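Local atomic coordinates of phenolpthiocerol synthesis type-I polyketide synthase ppsA (Mycobacterium bovis, PDB entry 7AKC), a protein that probably takes part, through its acyltransferase domain seen here, in loading extender units for assembly of the lipid core of mycobacterial phthiocerols and phenolphthiocerols. Residues T23-G29 with P105-H111; L94-W98 with L317-Q321; L140-L144 with A217-L221; G146-A151 with G185-I190; F270-A275 with A300-L305. Residues are numbered along the deposited sequence.

Contact 1: residues T23-G29 with P105-H111; sequences TVFVYSG and PDLVIGH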
# COMPACT_ATOMS: atom_id res chain seq x y z
N THR A 23 17.43 -8.23 0.59
CA THR A 23 16.67 -7.40 1.53
C THR A 23 15.67 -6.48 0.86
O THR A 23 16.03 -5.67 0.00
CB THR A 23 17.63 -6.58 2.39
OG1 THR A 23 18.49 -7.48 3.06
CG2 THR A 23 16.90 -5.71 3.42
N VAL A 24 14.42 -6.58 1.26
CA VAL A 24 13.35 -5.75 0.70
C VAL A 24 12.87 -4.79 1.73
O VAL A 24 12.60 -5.21 2.85
CB VAL A 24 12.16 -6.60 0.23
CG1 VAL A 24 11.14 -5.74 -0.51
CG2 VAL A 24 12.61 -7.78 -0.63
N PHE A 25 12.67 -3.53 1.35
CA PHE A 25 12.09 -2.55 2.27
C PHE A 25 10.66 -2.37 1.84
O PHE A 25 10.41 -2.14 0.66
CB PHE A 25 12.85 -1.22 2.24
CG PHE A 25 14.13 -1.18 3.07
CD1 PHE A 25 14.77 -2.35 3.45
CD2 PHE A 25 14.68 0.03 3.48
CE1 PHE A 25 15.96 -2.31 4.19
CE2 PHE A 25 15.85 0.06 4.26
CZ PHE A 25 16.49 -1.10 4.60
N VAL A 26 9.73 -2.50 2.78
CA VAL A 26 8.31 -2.41 2.50
C VAL A 26 7.74 -1.13 3.13
O VAL A 26 7.92 -0.91 4.32
CB VAL A 26 7.55 -3.67 2.97
CG1 VAL A 26 6.06 -3.53 2.64
CG2 VAL A 26 8.13 -4.95 2.33
N TYR A 27 7.07 -0.31 2.32
CA TYR A 27 6.51 0.96 2.77
C TYR A 27 5.01 0.86 2.81
O TYR A 27 4.38 0.70 1.77
CB TYR A 27 6.96 2.09 1.83
CG TYR A 27 8.45 2.26 1.91
CD1 TYR A 27 9.03 3.08 2.87
CD2 TYR A 27 9.30 1.51 1.10
CE1 TYR A 27 10.41 3.21 2.98
CE2 TYR A 27 10.69 1.57 1.25
CZ TYR A 27 11.24 2.43 2.18
OH TYR A 27 12.60 2.53 2.30
N SER A 28 4.42 0.94 4.01
CA SER A 28 2.97 0.81 4.13
C SER A 28 2.27 2.12 3.72
O SER A 28 2.90 3.18 3.77
CB SER A 28 2.60 0.41 5.56
OG SER A 28 2.81 1.48 6.47
N GLY A 29 0.98 2.03 3.40
CA GLY A 29 0.18 3.18 2.99
C GLY A 29 -0.29 4.07 4.11
O GLY A 29 -0.07 5.29 4.08
N PRO A 105 18.32 -1.61 1.11
CA PRO A 105 17.42 -2.44 0.29
C PRO A 105 17.95 -2.75 -1.09
O PRO A 105 18.52 -1.89 -1.77
CB PRO A 105 16.15 -1.61 0.19
CG PRO A 105 16.60 -0.21 0.29
CD PRO A 105 17.87 -0.20 1.14
N ASP A 106 17.80 -3.99 -1.49
CA ASP A 106 18.08 -4.41 -2.86
C ASP A 106 16.81 -4.24 -3.73
O ASP A 106 16.89 -4.29 -4.96
CB ASP A 106 18.52 -5.87 -2.84
CG ASP A 106 19.74 -6.08 -1.97
OD1 ASP A 106 20.83 -5.56 -2.34
OD2 ASP A 106 19.61 -6.74 -0.91
N LEU A 107 15.65 -4.04 -3.09
CA LEU A 107 14.36 -3.94 -3.73
C LEU A 107 13.40 -3.25 -2.76
O LEU A 107 13.55 -3.36 -1.54
CB LEU A 107 13.85 -5.36 -4.01
CG LEU A 107 12.61 -5.46 -4.87
CD1 LEU A 107 12.97 -5.69 -6.31
CD2 LEU A 107 11.70 -6.58 -4.39
N VAL A 108 12.48 -2.49 -3.31
CA VAL A 108 11.46 -1.85 -2.48
C VAL A 108 10.06 -2.23 -2.96
O VAL A 108 9.84 -2.45 -4.15
CB VAL A 108 11.65 -0.32 -2.35
CG1 VAL A 108 13.01 0.02 -1.73
CG2 VAL A 108 11.47 0.38 -3.68
N ILE A 109 9.09 -2.28 -2.02
CA ILE A 109 7.69 -2.53 -2.34
C ILE A 109 6.90 -1.54 -1.52
O ILE A 109 7.07 -1.45 -0.32
CB ILE A 109 7.27 -3.98 -2.03
CG1 ILE A 109 8.05 -4.98 -2.94
CG2 ILE A 109 5.78 -4.14 -2.20
CD1 ILE A 109 7.81 -6.46 -2.63
N GLY A 110 6.07 -0.78 -2.19
CA GLY A 110 5.20 0.20 -1.53
C GLY A 110 3.78 -0.32 -1.60
O GLY A 110 3.31 -0.70 -2.67
N HIS A 111 3.08 -0.30 -0.46
CA HIS A 111 1.71 -0.73 -0.26
C HIS A 111 0.82 0.51 -0.25
O HIS A 111 1.05 1.44 0.54
CB HIS A 111 1.65 -1.47 1.07
CG HIS A 111 0.30 -1.79 1.61
ND1 HIS A 111 -0.46 -0.84 2.30
CD2 HIS A 111 -0.34 -2.99 1.68
CE1 HIS A 111 -1.55 -1.48 2.70
NE2 HIS A 111 -1.53 -2.77 2.34
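His111, Ile109, and Pro105 with Phe25 have the largest areas buried where strands 23-27 and 107-110 run side by side, parallel within 18° and 4.7 Å apart at their axes. Just past the end of its strand, His111 N donates to Tyr27 O (2.8 Å), and the His111 ring comes back toward the other segment, where Gly29 N makes a weak hydrogen bond to His111 ND1 at 3.4 Å. Ile109 is held through both sides of its peptide backbone, Ile109 N to Phe25 O at 3.0 Å and Tyr27 N to Ile109 O at 2.9 Å, while its CG1 packs 4.0 Å from Val24 CG1. On the other face of the sheet, Pro105 CB lies over the Phe25 ring, 3.8 Å from its centroid, in a CH-pi contact. At the N-terminal end of the pair Asp106 makes two hydrogen bonds, Thr23 N to Asp106 OD2 (3.0 Å) and Asp106 N to Thr23 O (2.9 Å). Helix 79-100, between the strands in sequence, meets the face bearing Phe25 and Tyr27, and Tyr27 OH is hydrogen-bonded to Thr95 OG1. This is a parallel beta-alpha-beta unit of the acyltransferase core; Gly110 is the first glycine of a GxSxG sequence consistent with a nucleophile elbow.

Contact 2: residues L94-W98 with L317-Q321; sequences LTELW and LGTLQ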
# COMPACT_ATOMS: atom_id res chain seq x y z
N LEU A 94 13.67 6.93 8.49
CA LEU A 94 13.95 5.60 9.03
C LEU A 94 14.77 4.80 8.01
O LEU A 94 15.69 4.10 8.42
CB LEU A 94 12.68 4.81 9.39
CG LEU A 94 11.92 5.24 10.63
CD1 LEU A 94 10.57 4.51 10.71
CD2 LEU A 94 12.72 5.05 11.89
N THR A 95 14.48 4.97 6.70
CA THR A 95 15.24 4.31 5.63
C THR A 95 16.73 4.69 5.72
O THR A 95 17.58 3.82 5.58
CB THR A 95 14.70 4.69 4.26
OG1 THR A 95 13.33 4.30 4.17
CG2 THR A 95 15.49 4.04 3.11
N GLU A 96 17.04 5.98 5.97
CA GLU A 96 18.45 6.40 6.06
C GLU A 96 19.12 5.93 7.36
O GLU A 96 20.33 5.70 7.38
CB GLU A 96 18.60 7.91 5.84
CG GLU A 96 18.64 8.27 4.37
CD GLU A 96 18.47 9.75 4.05
OE1 GLU A 96 19.34 10.55 4.45
OE2 GLU A 96 17.46 10.09 3.39
N LEU A 97 18.33 5.74 8.44
CA LEU A 97 18.82 5.21 9.70
C LEU A 97 19.26 3.76 9.49
O LEU A 97 20.32 3.39 9.99
CB LEU A 97 17.75 5.28 10.80
CG LEU A 97 18.16 4.69 12.16
CD1 LEU A 97 19.39 5.37 12.72
CD2 LEU A 97 17.00 4.73 13.13
N TRP A 98 18.48 2.96 8.73
CA TRP A 98 18.82 1.56 8.43
C TRP A 98 20.16 1.51 7.68
O TRP A 98 21.04 0.75 8.06
CB TRP A 98 17.72 0.87 7.60
CG TRP A 98 16.63 0.22 8.41
CD1 TRP A 98 15.33 0.64 8.52
CD2 TRP A 98 16.72 -1.00 9.15
NE1 TRP A 98 14.62 -0.24 9.30
CE2 TRP A 98 15.45 -1.25 9.71
CE3 TRP A 98 17.76 -1.89 9.43
CZ2 TRP A 98 15.19 -2.36 10.51
CZ3 TRP A 98 17.50 -3.00 10.22
CH2 TRP A 98 16.23 -3.22 10.75
N LEU A 317 10.34 -8.48 9.39
CA LEU A 317 10.45 -7.66 10.60
C LEU A 317 10.09 -6.19 10.37
O LEU A 317 10.05 -5.72 9.24
CB LEU A 317 11.86 -7.76 11.20
CG LEU A 317 13.01 -7.44 10.25
CD1 LEU A 317 13.68 -6.14 10.63
CD2 LEU A 317 14.06 -8.53 10.30
N GLY A 318 9.85 -5.48 11.47
CA GLY A 318 9.53 -4.06 11.42
C GLY A 318 10.74 -3.19 11.73
O GLY A 318 11.85 -3.70 11.89
N THR A 319 10.52 -1.87 11.82
CA THR A 319 11.55 -0.89 12.11
C THR A 319 11.39 -0.38 13.55
O THR A 319 12.34 -0.44 14.33
CB THR A 319 11.50 0.22 11.06
OG1 THR A 319 11.85 -0.34 9.80
CG2 THR A 319 12.42 1.37 11.40
N LEU A 320 10.19 0.08 13.91
CA LEU A 320 9.85 0.55 15.25
C LEU A 320 8.57 -0.16 15.75
O LEU A 320 7.86 -0.77 14.96
CB LEU A 320 9.66 2.08 15.28
CG LEU A 320 10.91 2.95 15.10
CD1 LEU A 320 10.56 4.41 15.32
CD2 LEU A 320 12.03 2.56 16.07
N GLN A 321 8.29 -0.06 17.06
CA GLN A 321 7.09 -0.67 17.62
C GLN A 321 6.54 0.24 18.70
O GLN A 321 7.29 0.65 19.57
CB GLN A 321 7.40 -2.04 18.24
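A single hydrogen bond joins residues 94-98 of helix 79-100 to 317-321: Trp98 NE1 donates to Thr319 OG1 at 2.8 Å, nearly straight at 167°. The hydroxyl sits at the edge of the indole, close to its plane, as does Gly318 O, 3.9 Å from Trp98 CZ2. Thr319 OG1 is also hydrogen-bonded to the main-chain oxygen of Glu290, so Thr319 connects the helix with the end of strand 287-290. The contact thus lies at the border of the parallel sheet of the acyltransferase domain, where the chain leaves the edge strand 315-317, one of the two outermost, and passes alongside a helix packed on that sheet. Apolar contacts flank the polar one. Beyond the indole nitrogen, Trp98 CH2 approaches Leu317 CD1 to 3.9 Å. One helical turn earlier, Leu94 points the same way: Leu94 CD1 is 3.7 Å from Thr319 CG2, and Leu94 CD2 is 4.1 Å from Leu320 CD1. Trp98 also meets the ring of Phe25, with the planes at about 60°.

Contact 3: residues L140-L144 with A217-L221; sequences LMAPL and AMDAL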
# COMPACT_ATOMS: atom_id res chain seq x y z
N LEU A 140 -6.35 16.65 -2.67
CA LEU A 140 -7.50 16.21 -3.47
C LEU A 140 -8.42 15.23 -2.74
O LEU A 140 -9.61 15.21 -3.00
CB LEU A 140 -7.01 15.54 -4.75
CG LEU A 140 -6.43 16.51 -5.77
CD1 LEU A 140 -5.78 15.75 -6.94
CD2 LEU A 140 -7.50 17.51 -6.27
N MET A 141 -7.85 14.45 -1.83
CA MET A 141 -8.62 13.40 -1.12
C MET A 141 -9.32 13.98 0.11
O MET A 141 -10.36 13.46 0.48
CB MET A 141 -7.68 12.27 -0.70
CG MET A 141 -7.32 11.33 -1.83
SD MET A 141 -5.95 10.24 -1.43
CE MET A 141 -6.78 9.00 -0.44
N ALA A 142 -8.76 15.05 0.70
CA ALA A 142 -9.30 15.58 1.93
C ALA A 142 -10.82 15.85 1.94
O ALA A 142 -11.44 15.56 2.96
CB ALA A 142 -8.53 16.85 2.34
N PRO A 143 -11.46 16.42 0.88
CA PRO A 143 -12.90 16.68 0.97
C PRO A 143 -13.74 15.38 1.13
O PRO A 143 -14.90 15.45 1.54
CB PRO A 143 -13.20 17.37 -0.36
CG PRO A 143 -11.90 18.04 -0.75
CD PRO A 143 -10.91 16.95 -0.38
N LEU A 144 -13.11 14.22 0.96
CA LEU A 144 -13.82 12.91 1.10
C LEU A 144 -13.58 12.34 2.49
O LEU A 144 -13.98 11.20 2.73
CB LEU A 144 -13.31 11.96 0.00
CG LEU A 144 -13.55 12.44 -1.43
CD1 LEU A 144 -13.17 11.36 -2.42
CD2 LEU A 144 -15.00 12.86 -1.63
N ALA A 217 -14.77 5.94 -5.53
CA ALA A 217 -14.80 7.35 -5.07
C ALA A 217 -13.55 8.09 -5.54
O ALA A 217 -13.57 9.31 -5.59
CB ALA A 217 -14.92 7.39 -3.58
N MET A 218 -12.49 7.34 -5.85
CA MET A 218 -11.25 7.97 -6.36
C MET A 218 -11.34 8.34 -7.84
O MET A 218 -10.50 9.12 -8.29
CB MET A 218 -10.06 7.03 -6.12
CG MET A 218 -9.89 6.65 -4.67
SD MET A 218 -9.33 8.04 -3.67
CE MET A 218 -10.80 8.40 -2.71
N ASP A 219 -12.31 7.80 -8.58
CA ASP A 219 -12.40 8.07 -10.03
C ASP A 219 -12.46 9.57 -10.27
O ASP A 219 -11.74 10.06 -11.14
CB ASP A 219 -13.66 7.47 -10.64
CG ASP A 219 -13.71 5.96 -10.66
OD1 ASP A 219 -12.66 5.35 -10.52
OD2 ASP A 219 -14.81 5.43 -10.84
N ALA A 220 -13.26 10.28 -9.48
CA ALA A 220 -13.46 11.72 -9.69
C ALA A 220 -12.21 12.56 -9.42
O ALA A 220 -12.19 13.68 -9.87
CB ALA A 220 -14.63 12.20 -8.88
N LEU A 221 -11.22 12.03 -8.70
CA LEU A 221 -9.98 12.77 -8.36
C LEU A 221 -8.88 12.52 -9.40
O LEU A 221 -7.86 13.21 -9.34
CB LEU A 221 -9.49 12.36 -6.97
CG LEU A 221 -10.53 12.33 -5.86
CD1 LEU A 221 -9.89 11.88 -4.56
CD2 LEU A 221 -11.17 13.70 -5.68
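Ala217 opens the segment at the margin of the contact, where its carbonyl oxygen lies 3.8 Å from Leu144 CD1 and its CB stands 4.5 Å from the same methyl. Met218 is more deeply buried. Its CB sets off sideways, but the end of the side chain bends to the other segment, bringing Met218 CE to 3.8 Å from Leu144 CD1 and Met218 SD to 4.2 Å from Met141 CE. The next two residues turn aside as the 3-10 segment continues, and Asp219 forms a salt bridge with Arg265 instead. The hydrogen bond from Leu221 N to Met218 O (3.0 Å) then brings Leu221 round to the interface. Leu221 has the largest buried area of the contact and packs its side chain against three residues of 140-144: its CD2 rests 3.4 Å from Leu140 O, while its CD1 is 3.8 Å from Met141 CG and 4.0 Å from Leu144 CD1. Across from it, a 2.9 Å bond from Leu144 N to Met141 O closes a similar turn and puts Leu144 on the same side as Leu140. No hydrogen bond crosses between the segments; Val211 and Met264 extend the apolar cluster. The arrangement is a small hydrophobic junction in the acyltransferase domain, joining the 3-10 turn after helix 127-141 to the 3-10 segment that precedes helix 222-228.

Contact 4: residues G146-A151 with G185-I190; sequences GQGGMA and GPTEQI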
# COMPACT_ATOMS: atom_id res chain seq x y z
N GLY A 146 -13.78 10.87 5.91
CA GLY A 146 -14.84 10.22 6.66
C GLY A 146 -15.95 9.54 5.88
O GLY A 146 -16.79 8.86 6.47
N GLN A 147 -15.99 9.72 4.56
CA GLN A 147 -17.07 9.12 3.74
C GLN A 147 -16.86 7.65 3.47
O GLN A 147 -17.83 6.90 3.38
CB GLN A 147 -17.20 9.87 2.39
CG GLN A 147 -17.70 11.29 2.59
CD GLN A 147 -17.78 12.09 1.32
OE1 GLN A 147 -17.94 11.54 0.21
NE2 GLN A 147 -17.68 13.43 1.46
N GLY A 148 -15.61 7.25 3.27
CA GLY A 148 -15.31 5.87 2.91
C GLY A 148 -14.61 5.13 4.02
O GLY A 148 -14.01 5.73 4.92
N GLY A 149 -14.74 3.84 4.00
CA GLY A 149 -14.10 2.99 4.98
C GLY A 149 -13.54 1.74 4.32
O GLY A 149 -13.66 1.57 3.11
N MET A 150 -12.79 0.99 5.09
CA MET A 150 -12.23 -0.27 4.61
C MET A 150 -12.53 -1.37 5.61
O MET A 150 -12.76 -1.09 6.78
CB MET A 150 -10.73 -0.14 4.37
CG MET A 150 -10.43 0.86 3.27
SD MET A 150 -8.68 1.17 2.96
CE MET A 150 -8.48 0.37 1.45
N ALA A 151 -12.50 -2.63 5.17
CA ALA A 151 -12.70 -3.75 6.10
C ALA A 151 -11.74 -4.86 5.71
O ALA A 151 -11.63 -5.17 4.53
CB ALA A 151 -14.13 -4.26 6.09
N GLY A 185 -15.01 1.22 0.27
CA GLY A 185 -16.21 1.85 -0.25
C GLY A 185 -16.87 2.72 0.80
O GLY A 185 -16.30 2.99 1.87
N PRO A 186 -18.11 3.18 0.53
CA PRO A 186 -18.80 4.03 1.51
C PRO A 186 -18.86 3.39 2.91
O PRO A 186 -19.17 2.18 3.00
CB PRO A 186 -20.20 4.23 0.89
CG PRO A 186 -19.95 4.07 -0.60
CD PRO A 186 -18.92 2.94 -0.68
N THR A 187 -18.54 4.14 3.98
CA THR A 187 -18.45 3.55 5.32
C THR A 187 -19.70 2.74 5.73
O THR A 187 -19.55 1.64 6.26
CB THR A 187 -18.09 4.59 6.40
OG1 THR A 187 -17.63 3.88 7.52
CG2 THR A 187 -19.27 5.46 6.84
N GLU A 188 -20.90 3.23 5.42
CA GLU A 188 -22.12 2.53 5.79
C GLU A 188 -22.30 1.21 5.05
O GLU A 188 -22.83 0.24 5.63
CB GLU A 188 -23.36 3.43 5.63
CG GLU A 188 -23.68 3.86 4.21
CD GLU A 188 -22.89 5.04 3.66
OE1 GLU A 188 -21.94 5.51 4.33
OE2 GLU A 188 -23.22 5.48 2.53
N GLN A 189 -21.77 1.15 3.78
CA GLN A 189 -21.80 -0.11 3.02
C GLN A 189 -20.78 -1.10 3.57
O GLN A 189 -21.06 -2.29 3.64
CB GLN A 189 -21.65 0.17 1.53
CG GLN A 189 -22.76 1.09 1.02
CD GLN A 189 -22.64 1.37 -0.45
OE1 GLN A 189 -21.99 0.62 -1.20
NE2 GLN A 189 -23.30 2.42 -0.92
N ILE A 190 -19.60 -0.61 3.97
CA ILE A 190 -18.57 -1.42 4.61
C ILE A 190 -19.12 -2.04 5.91
O ILE A 190 -18.99 -3.24 6.11
CB ILE A 190 -17.31 -0.58 4.87
CG1 ILE A 190 -16.62 -0.20 3.51
CG2 ILE A 190 -16.34 -1.31 5.83
CD1 ILE A 190 -16.22 -1.36 2.55
O HOH W 1 -20.52 7.54 3.33
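Three backbone hydrogen bonds hold the segments together. Gly149 N donates to Gly185 O at 2.8 Å, and Gly185 N returns the bond to Gly149 O at 3.2 Å, making Gly149 and Gly185 an antiparallel hydrogen-bonded pair. The third, from Thr187 N to Gln147 O at 2.9 Å, is nearly straight (171°) and ties the first turn of helix 187-199 to the residue just before strand 148-153. Gln147 O also accepts from a water at 2.8 Å, which in turn donates to Glu188 OE1 at 2.7 Å, so the same carbonyl anchors the helix start both directly and through solvent. Here the chain leaves strand 180-184 of the four-stranded antiparallel sheet, turns a corner at Gly185 and enters the helix, with Pro186 at the N-cap position; this sheet belongs to the smaller part of the acyltransferase fold. Gly148 and Pro186 form a non-hydrogen-bonded pair with CA atoms 4.2 Å apart. A CB on Gly149 would lie only 3.2 Å from Thr187 OG1, a tight fit against the first turn of the helix. Packing is supplied chiefly by Ile190, one turn on, which lies against the strand: Ile190 CG1 is 3.5 Å from Gly149 O, and Ile190 CG2 is 3.7 Å from both Met150 O and Ala151 CB. Ile183 and Val170 also touch the Ile190 side chain.

Contact 5: residues F270-A275 with A300-L305; sequences FQQAIA and AIIDTL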
# COMPACT_ATOMS: atom_id res chain seq x y z
N PHE A 270 -0.62 -6.28 -3.25
CA PHE A 270 0.44 -6.50 -2.27
C PHE A 270 0.90 -7.92 -2.21
O PHE A 270 2.10 -8.21 -2.34
CB PHE A 270 -0.04 -6.01 -0.89
CG PHE A 270 1.04 -6.07 0.16
CD1 PHE A 270 2.17 -5.25 0.07
CD2 PHE A 270 0.94 -6.93 1.23
CE1 PHE A 270 3.16 -5.30 1.03
CE2 PHE A 270 1.98 -7.03 2.16
CZ PHE A 270 3.08 -6.21 2.06
N GLN A 271 -0.07 -8.88 -2.05
CA GLN A 271 0.32 -10.29 -2.06
C GLN A 271 1.15 -10.68 -3.32
O GLN A 271 2.17 -11.36 -3.24
CB GLN A 271 -0.97 -11.11 -2.03
CG GLN A 271 -0.70 -12.60 -2.22
CD GLN A 271 -1.97 -13.39 -2.34
OE1 GLN A 271 -3.00 -13.04 -1.79
NE2 GLN A 271 -1.89 -14.48 -3.10
N GLN A 272 0.71 -10.20 -4.48
CA GLN A 272 1.36 -10.52 -5.75
C GLN A 272 2.77 -9.96 -5.79
O GLN A 272 3.66 -10.65 -6.27
CB GLN A 272 0.53 -9.97 -6.93
CG GLN A 272 -0.90 -10.55 -7.07
CD GLN A 272 -1.95 -9.83 -6.24
OE1 GLN A 272 -1.68 -9.03 -5.36
NE2 GLN A 272 -3.21 -10.09 -6.57
N ALA A 273 2.98 -8.71 -5.29
CA ALA A 273 4.33 -8.14 -5.29
C ALA A 273 5.25 -8.90 -4.31
O ALA A 273 6.38 -9.23 -4.65
CB ALA A 273 4.28 -6.65 -4.93
N ILE A 274 4.77 -9.19 -3.09
CA ILE A 274 5.57 -9.94 -2.11
C ILE A 274 5.93 -11.34 -2.68
O ILE A 274 7.08 -11.77 -2.58
CB ILE A 274 4.74 -10.10 -0.80
CG1 ILE A 274 4.55 -8.74 -0.08
CG2 ILE A 274 5.37 -11.13 0.17
CD1 ILE A 274 5.92 -8.05 0.39
N ALA A 275 4.96 -12.05 -3.24
CA ALA A 275 5.18 -13.38 -3.81
C ALA A 275 6.23 -13.34 -4.91
O ALA A 275 7.07 -14.23 -5.02
CB ALA A 275 3.88 -13.93 -4.38
N ALA A 300 1.02 -10.45 7.04
CA ALA A 300 0.61 -10.58 5.64
C ALA A 300 1.76 -11.03 4.77
O ALA A 300 1.56 -11.82 3.83
CB ALA A 300 0.08 -9.26 5.11
N ILE A 301 2.97 -10.52 5.05
CA ILE A 301 4.16 -10.90 4.30
C ILE A 301 4.43 -12.39 4.44
O ILE A 301 4.56 -13.10 3.43
CB ILE A 301 5.33 -9.99 4.73
CG1 ILE A 301 5.09 -8.57 4.17
CG2 ILE A 301 6.70 -10.58 4.36
CD1 ILE A 301 6.03 -7.42 4.72
N ILE A 302 4.48 -12.87 5.70
CA ILE A 302 4.74 -14.27 6.03
C ILE A 302 3.66 -15.17 5.48
O ILE A 302 3.98 -16.22 4.93
CB ILE A 302 4.89 -14.46 7.54
CG1 ILE A 302 5.95 -13.54 8.11
CG2 ILE A 302 5.18 -15.90 7.87
CD1 ILE A 302 5.86 -13.37 9.60
N ASP A 303 2.37 -14.80 5.64
CA ASP A 303 1.28 -15.63 5.14
C ASP A 303 1.39 -15.81 3.62
O ASP A 303 1.31 -16.94 3.15
CB ASP A 303 -0.09 -15.01 5.49
CG ASP A 303 -0.43 -15.05 6.99
OD1 ASP A 303 0.21 -15.81 7.73
OD2 ASP A 303 -1.37 -14.31 7.41
N THR A 304 1.70 -14.73 2.87
CA THR A 304 1.86 -14.82 1.42
C THR A 304 3.04 -15.75 1.04
O THR A 304 2.91 -16.62 0.16
CB THR A 304 2.08 -13.41 0.82
OG1 THR A 304 0.83 -12.74 0.92
CG2 THR A 304 2.55 -13.46 -0.70
N LEU A 305 4.19 -15.55 1.70
CA LEU A 305 5.40 -16.30 1.36
C LEU A 305 5.33 -17.75 1.74
O LEU A 305 5.88 -18.59 1.03
CB LEU A 305 6.62 -15.64 1.98
CG LEU A 305 6.91 -14.25 1.38
CD1 LEU A 305 7.85 -13.45 2.24
CD2 LEU A 305 7.39 -14.33 -0.05
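Helices 270-275 and 300-305 cross at -66°, their axes 9.2 Å apart at closest approach. The backbones come nearest at Gln271 with Thr304 and at Ala275 with Leu305, where the CA atoms are 5.9 Å apart in each case. Thr304 lies at the close approach and has the largest buried area. Thr304 CG2 lies 3.3 Å from Gln271 O, 3.8 Å from Ile274 CG2 and 3.9 Å from Ala275 CB, so the methyl group sits among three residues of the opposite helix. Ile274 answers from the other side, pointing at helix 300-305 between Ile301 and Leu305, with Ile274 CD1 3.9 Å from Ile301 CG1 and Ile274 CG2 3.7 Å from Leu305 CG. Phe270 finishes the apolar seam at its N-terminal end: Phe270 CZ is 3.7 Å from Ile301 CG1, and Ala300 CB meets the ring edge at Phe270 CE2, 4.2 Å away. No hydrogen bond joins the segments. Ile274, Ile301 and Leu305 all rest on Phe288 of strand 287-290, Ile301 also reaches Ser316 of the edge strand 315-317, and Phe270 meets the ring of His111 edge-to-face, so the helix pair lies against one face of the parallel sheet.

In the fold
Contact 1 forms the middle of the parallel sheet, and contacts 2 and 5 both touch it. Toward contact 2, Tyr27 OH lies 2.7 Å from Thr95 OG1, a probable hydrogen bond, and Phe25 CZ packs 3.8 Å from Trp98 CB. Toward contact 5, His111 CD2 is 3.7 Å from Phe270 CG, and Ile109 CD1 is 3.9 Å from Ile274 CD1. Contacts 3 and 4 adjoin in sequence, their centres about 14 Å apart, and lie across the chain's centre from contact 1, with centres about 26 and 27 Å from its own. Met141, Met150 and Phe270 come near, without touching, the probable nucleophile elbow that begins at the end of strand 107-110.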